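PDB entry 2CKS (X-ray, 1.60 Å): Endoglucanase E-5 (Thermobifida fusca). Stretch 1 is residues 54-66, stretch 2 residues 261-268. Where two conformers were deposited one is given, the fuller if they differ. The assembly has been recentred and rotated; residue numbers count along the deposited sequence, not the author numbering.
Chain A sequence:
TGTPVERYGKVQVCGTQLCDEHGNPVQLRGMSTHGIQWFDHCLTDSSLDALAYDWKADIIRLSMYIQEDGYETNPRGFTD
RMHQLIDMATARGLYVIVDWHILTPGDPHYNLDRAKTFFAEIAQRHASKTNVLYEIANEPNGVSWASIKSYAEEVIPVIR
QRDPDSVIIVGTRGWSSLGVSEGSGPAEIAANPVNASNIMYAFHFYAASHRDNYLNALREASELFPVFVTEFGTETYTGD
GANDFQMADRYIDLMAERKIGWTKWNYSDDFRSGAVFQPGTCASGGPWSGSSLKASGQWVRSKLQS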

# COMPACT_ATOMS: atom_id res chain seq x y z
N ASP A 54 9.36 -3.80 17.10
CA ASP A 54 9.76 -5.21 17.12
C ASP A 54 9.91 -5.77 15.71
O ASP A 54 10.90 -6.43 15.40
N TRP A 55 8.90 -5.54 14.86
CA TRP A 55 8.94 -6.02 13.48
C TRP A 55 9.90 -5.21 12.62
O TRP A 55 10.34 -5.69 11.59
N LYS A 56 10.18 -3.97 13.02
CA LYS A 56 11.08 -3.06 12.29
C LYS A 56 10.54 -2.69 10.92
O LYS A 56 11.31 -2.53 9.97
N ALA A 57 9.23 -2.56 10.80
CA ALA A 57 8.62 -2.05 9.57
C ALA A 57 9.06 -0.62 9.32
O ALA A 57 9.24 0.14 10.27
N ASP A 58 9.25 -0.27 8.05
CA ASP A 58 9.51 1.11 7.63
C ASP A 58 8.25 1.93 7.41
O ASP A 58 8.26 3.16 7.47
N ILE A 59 7.15 1.23 7.11
CA ILE A 59 5.98 1.85 6.52
C ILE A 59 4.74 1.03 6.85
O ILE A 59 4.81 -0.20 6.99
N ILE A 60 3.62 1.72 6.99
CA ILE A 60 2.31 1.11 7.20
C ILE A 60 1.36 1.70 6.17
O ILE A 60 1.33 2.92 5.97
N ARG A 61 0.60 0.84 5.53
CA ARG A 61 -0.45 1.27 4.63
C ARG A 61 -1.78 1.17 5.37
O ARG A 61 -2.14 0.10 5.89
N LEU A 62 -2.49 2.29 5.43
CA LEU A 62 -3.79 2.37 6.08
C LEU A 62 -4.90 2.19 5.06
O LEU A 62 -5.18 3.09 4.27
N SER A 63 -5.51 1.01 5.05
CA SER A 63 -6.44 0.63 4.01
C SER A 63 -7.86 0.98 4.43
O SER A 63 -8.40 0.39 5.35
N MET A 64 -8.43 1.96 3.75
CA MET A 64 -9.79 2.41 4.02
C MET A 64 -10.68 2.08 2.82
O MET A 64 -10.64 2.76 1.80
N TYR A 65 -11.47 1.02 2.95
CA TYR A 65 -12.49 0.71 1.97
C TYR A 65 -13.51 1.84 1.93
O TYR A 65 -13.71 2.54 2.92
N ILE A 66 -14.12 2.02 0.77
CA ILE A 66 -15.11 3.08 0.57
C ILE A 66 -16.51 2.47 0.60
O ILE A 66 -17.37 2.91 1.35
N GLY A 261 9.73 -0.89 -2.91
CA GLY A 261 9.10 -0.98 -1.60
C GLY A 261 7.86 -1.85 -1.64
O GLY A 261 7.26 -2.07 -2.70
N TRP A 262 7.47 -2.36 -0.47
CA TRP A 262 6.29 -3.18 -0.35
C TRP A 262 5.62 -3.12 1.02
O TRP A 262 6.27 -2.86 2.03
N THR A 263 4.32 -3.37 1.00
CA THR A 263 3.52 -3.56 2.21
C THR A 263 2.68 -4.82 2.04
O THR A 263 1.84 -4.88 1.14
N LYS A 264 2.90 -5.81 2.90
CA LYS A 264 2.21 -7.08 2.77
C LYS A 264 0.79 -7.01 3.32
O LYS A 264 0.52 -6.36 4.33
N TRP A 265 -0.12 -7.69 2.63
CA TRP A 265 -1.49 -7.87 3.07
C TRP A 265 -1.51 -9.12 3.96
O TRP A 265 -1.17 -10.19 3.47
N ASN A 266 -1.87 -9.04 5.24
CA ASN A 266 -2.26 -7.82 5.96
C ASN A 266 -2.02 -8.00 7.47
O ASN A 266 -1.83 -9.12 7.94
N TYR A 267 -2.04 -6.88 8.20
CA TYR A 267 -1.80 -6.80 9.64
C TYR A 267 -3.13 -6.86 10.40
O TYR A 267 -3.67 -5.82 10.84
N SER A 268 -3.70 -8.05 10.47
CA SER A 268 -4.97 -8.30 11.16
C SER A 268 -5.02 -9.74 11.61
O SER A 268 -4.14 -10.53 11.28

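Two strands distant in sequence can pack mainly through their side chains, without a single hydrogen bond passing between them, and these stretches of endoglucanase E-5 are a compact example. The strand that begins at Ile59 and the one through Thr263 have axes that approach to 7.5 Å, with their N-to-C directions 54° apart, and Arg61 and Thr263 are nearest in register (CA to CA, 6.7 Å). That spacing leaves room for side chains between the backbones, and the contact buries 396 Å² in all.

The first contact lies ahead of the strand. Trp55 points toward stretch 2 with chi1 m, and one face of its indole receives the edge of Tyr267, whose chi1 is t. The planes stand at 83°, the six-membered ring of Trp55 and the ring of Tyr267 have centroids 5.2 Å apart, and CZ2 of Trp55 lies 3.9 Å from CE1 of Tyr267. This is the classic edge-to-face arrangement, in which ring hydrogens meet a π face. Trp55 NE1 and Tyr267 OH both find hydrogen bonds elsewhere in the structure. Lys56, at positive phi, then breaks from the preceding helix, and Lys56, Ala57 and Asp58 make no contact with stretch 2.

Within the strand the familiar alternation takes over: Ile59, Arg61 and Ser63 point toward stretch 2, while the intervening Ile60 turns its CA-to-CB bond away. Ile59, t at both chi angles, sets its CG2 3.7 Å from CG2 of Thr263, a methyl-to-methyl contact. Thr263, with chi1 p, also serves the next inward residue: its OG1 lies 3.7 Å from CD of Arg61. The arginine is extended, t through chi3, so its aliphatic portion passes Thr263 and its guanidinium continues to Trp265, where NH1 lies 3.9 Å from CZ3 in an oblique approach. The charged group is satisfied elsewhere, through NE, NH1 and NH2, as is Thr263 OG1.

Ser63, chi1 m, places OG 3.7 Å from CZ3 of Trp265, at the edge of the indole and near its plane; this hydroxyl too is hydrogen-bonded elsewhere. Tyr65 ends the series differently. Its CA-to-CB bond points sideways, but with chi1 m its ring comes nearer, bringing OH to 3.9 Å from CZ2 of Trp265 and CE1 to 4.3 Å from CH2. Trp265, itself sideways at CB with chi1 t, thus reaches three residues of stretch 1 through its six-membered ring. The general lesson is that buried polar groups may pack by shape across one interface while their hydrogen bonds are made elsewhere.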

# COMPACT_ATOMS: atom_id res chain seq x y z
CB ASP A 54 8.75 -6.04 17.90
CG ASP A 54 8.62 -5.61 19.34
OD1 ASP A 54 9.58 -5.03 19.89
OD2 ASP A 54 7.58 -5.82 20.00
CB TRP A 55 7.55 -5.97 12.85
CG TRP A 55 6.55 -6.98 13.37
CD1 TRP A 55 6.31 -7.31 14.67
CD2 TRP A 55 5.63 -7.73 12.58
NE1 TRP A 55 5.31 -8.26 14.73
CE2 TRP A 55 4.88 -8.53 13.46
CE3 TRP A 55 5.38 -7.83 11.21
CZ2 TRP A 55 3.89 -9.41 13.01
CZ3 TRP A 55 4.39 -8.71 10.77
CH2 TRP A 55 3.66 -9.48 11.67
CB LYS A 56 12.50 -3.65 12.15
CG LYS A 56 13.11 -4.13 13.45
CD LYS A 56 13.10 -3.04 14.52
CE LYS A 56 14.18 -3.28 15.57
NZ LYS A 56 14.01 -2.38 16.75
CB ALA A 57 7.12 -2.12 9.66
CB ASP A 58 10.26 1.13 6.30
CG ASP A 58 11.59 0.46 6.37
OD1 ASP A 58 12.37 0.81 7.28
OD2 ASP A 58 11.96 -0.43 5.55
CB ILE A 59 6.23 1.98 4.98
CG1 ILE A 59 5.12 2.75 4.26
CG2 ILE A 59 6.42 0.62 4.34
CD1 ILE A 59 5.58 3.28 2.90
CB ILE A 60 1.79 1.32 8.64
CG1 ILE A 60 0.46 0.57 8.85
CG2 ILE A 60 1.62 2.79 8.98
CD1 ILE A 60 0.01 0.49 10.27
CB ARG A 61 -0.43 0.39 3.40
CG ARG A 61 -1.56 0.60 2.42
CD ARG A 61 -1.42 -0.42 1.36
NE ARG A 61 -2.24 -0.33 0.18
CZ ARG A 61 -3.08 -1.28 -0.22
NH1 ARG A 61 -3.34 -2.36 0.51
NH2 ARG A 61 -3.69 -1.13 -1.37
CB LEU A 62 -3.92 3.73 6.78
CG LEU A 62 -2.80 4.07 7.77
CD1 LEU A 62 -2.95 5.51 8.25
CD2 LEU A 62 -2.78 3.11 8.94
CB SER A 63 -6.33 -0.86 3.68
OG SER A 63 -5.06 -1.13 3.11
CB MET A 64 -9.81 3.91 4.28
CG MET A 64 -11.19 4.46 4.65
SD MET A 64 -11.16 6.22 4.93
CE MET A 64 -11.03 6.81 3.24
CB TYR A 65 -13.23 -0.57 2.33
CG TYR A 65 -12.52 -1.87 2.06
CD1 TYR A 65 -11.39 -2.24 2.77
CD2 TYR A 65 -13.02 -2.76 1.12
CE1 TYR A 65 -10.77 -3.45 2.56
CE2 TYR A 65 -12.40 -3.98 0.90
CZ TYR A 65 -11.27 -4.32 1.62
OH TYR A 65 -10.64 -5.52 1.42
CB ILE A 66 -14.83 3.84 -0.75
CG1 ILE A 66 -13.33 4.13 -0.92
CG2 ILE A 66 -15.68 5.11 -0.81
CD1 ILE A 66 -12.70 4.90 0.20
CB TRP A 262 6.59 -4.64 -0.69
CG TRP A 262 7.79 -5.33 -0.01
CD1 TRP A 262 9.01 -5.55 -0.58
CD2 TRP A 262 7.84 -5.95 1.28
NE1 TRP A 262 9.82 -6.26 0.28
CE2 TRP A 262 9.13 -6.53 1.43
CE3 TRP A 262 6.94 -6.06 2.36
CZ2 TRP A 262 9.54 -7.20 2.59
CZ3 TRP A 262 7.34 -6.75 3.50
CH2 TRP A 262 8.62 -7.31 3.60
CB THR A 263 2.61 -2.32 2.50
OG1 THR A 263 1.99 -1.84 1.30
CG2 THR A 263 3.43 -1.16 3.02
CB LYS A 264 2.97 -8.20 3.50
CG LYS A 264 2.27 -9.55 3.44
CD LYS A 264 3.09 -10.68 3.99
CE LYS A 264 2.45 -12.00 3.67
NZ LYS A 264 1.05 -12.09 4.17
CB TRP A 265 -2.34 -8.11 1.83
CG TRP A 265 -3.82 -8.10 2.00
CD1 TRP A 265 -4.65 -9.17 1.89
CD2 TRP A 265 -4.67 -6.96 2.21
NE1 TRP A 265 -5.96 -8.78 2.08
CE2 TRP A 265 -5.99 -7.43 2.27
CE3 TRP A 265 -4.44 -5.59 2.39
CZ2 TRP A 265 -7.08 -6.58 2.48
CZ3 TRP A 265 -5.52 -4.75 2.60
CH2 TRP A 265 -6.82 -5.25 2.64
CB ASN A 266 -3.74 -7.52 5.70
CG ASN A 266 -4.66 -8.63 6.17
OD1 ASN A 266 -4.95 -8.74 7.36
ND2 ASN A 266 -5.09 -9.49 5.24
CB TYR A 267 -1.05 -5.50 9.96
CG TYR A 267 -0.28 -5.50 11.25
CD1 TYR A 267 0.85 -6.31 11.41
CD2 TYR A 267 -0.65 -4.69 12.31
CE1 TYR A 267 1.59 -6.30 12.58
CE2 TYR A 267 0.08 -4.68 13.50
CZ TYR A 267 1.19 -5.49 13.63
OH TYR A 267 1.89 -5.49 14.81
CB SER A 268 -6.17 -8.02 10.24
OG SER A 268 -6.48 -9.14 9.44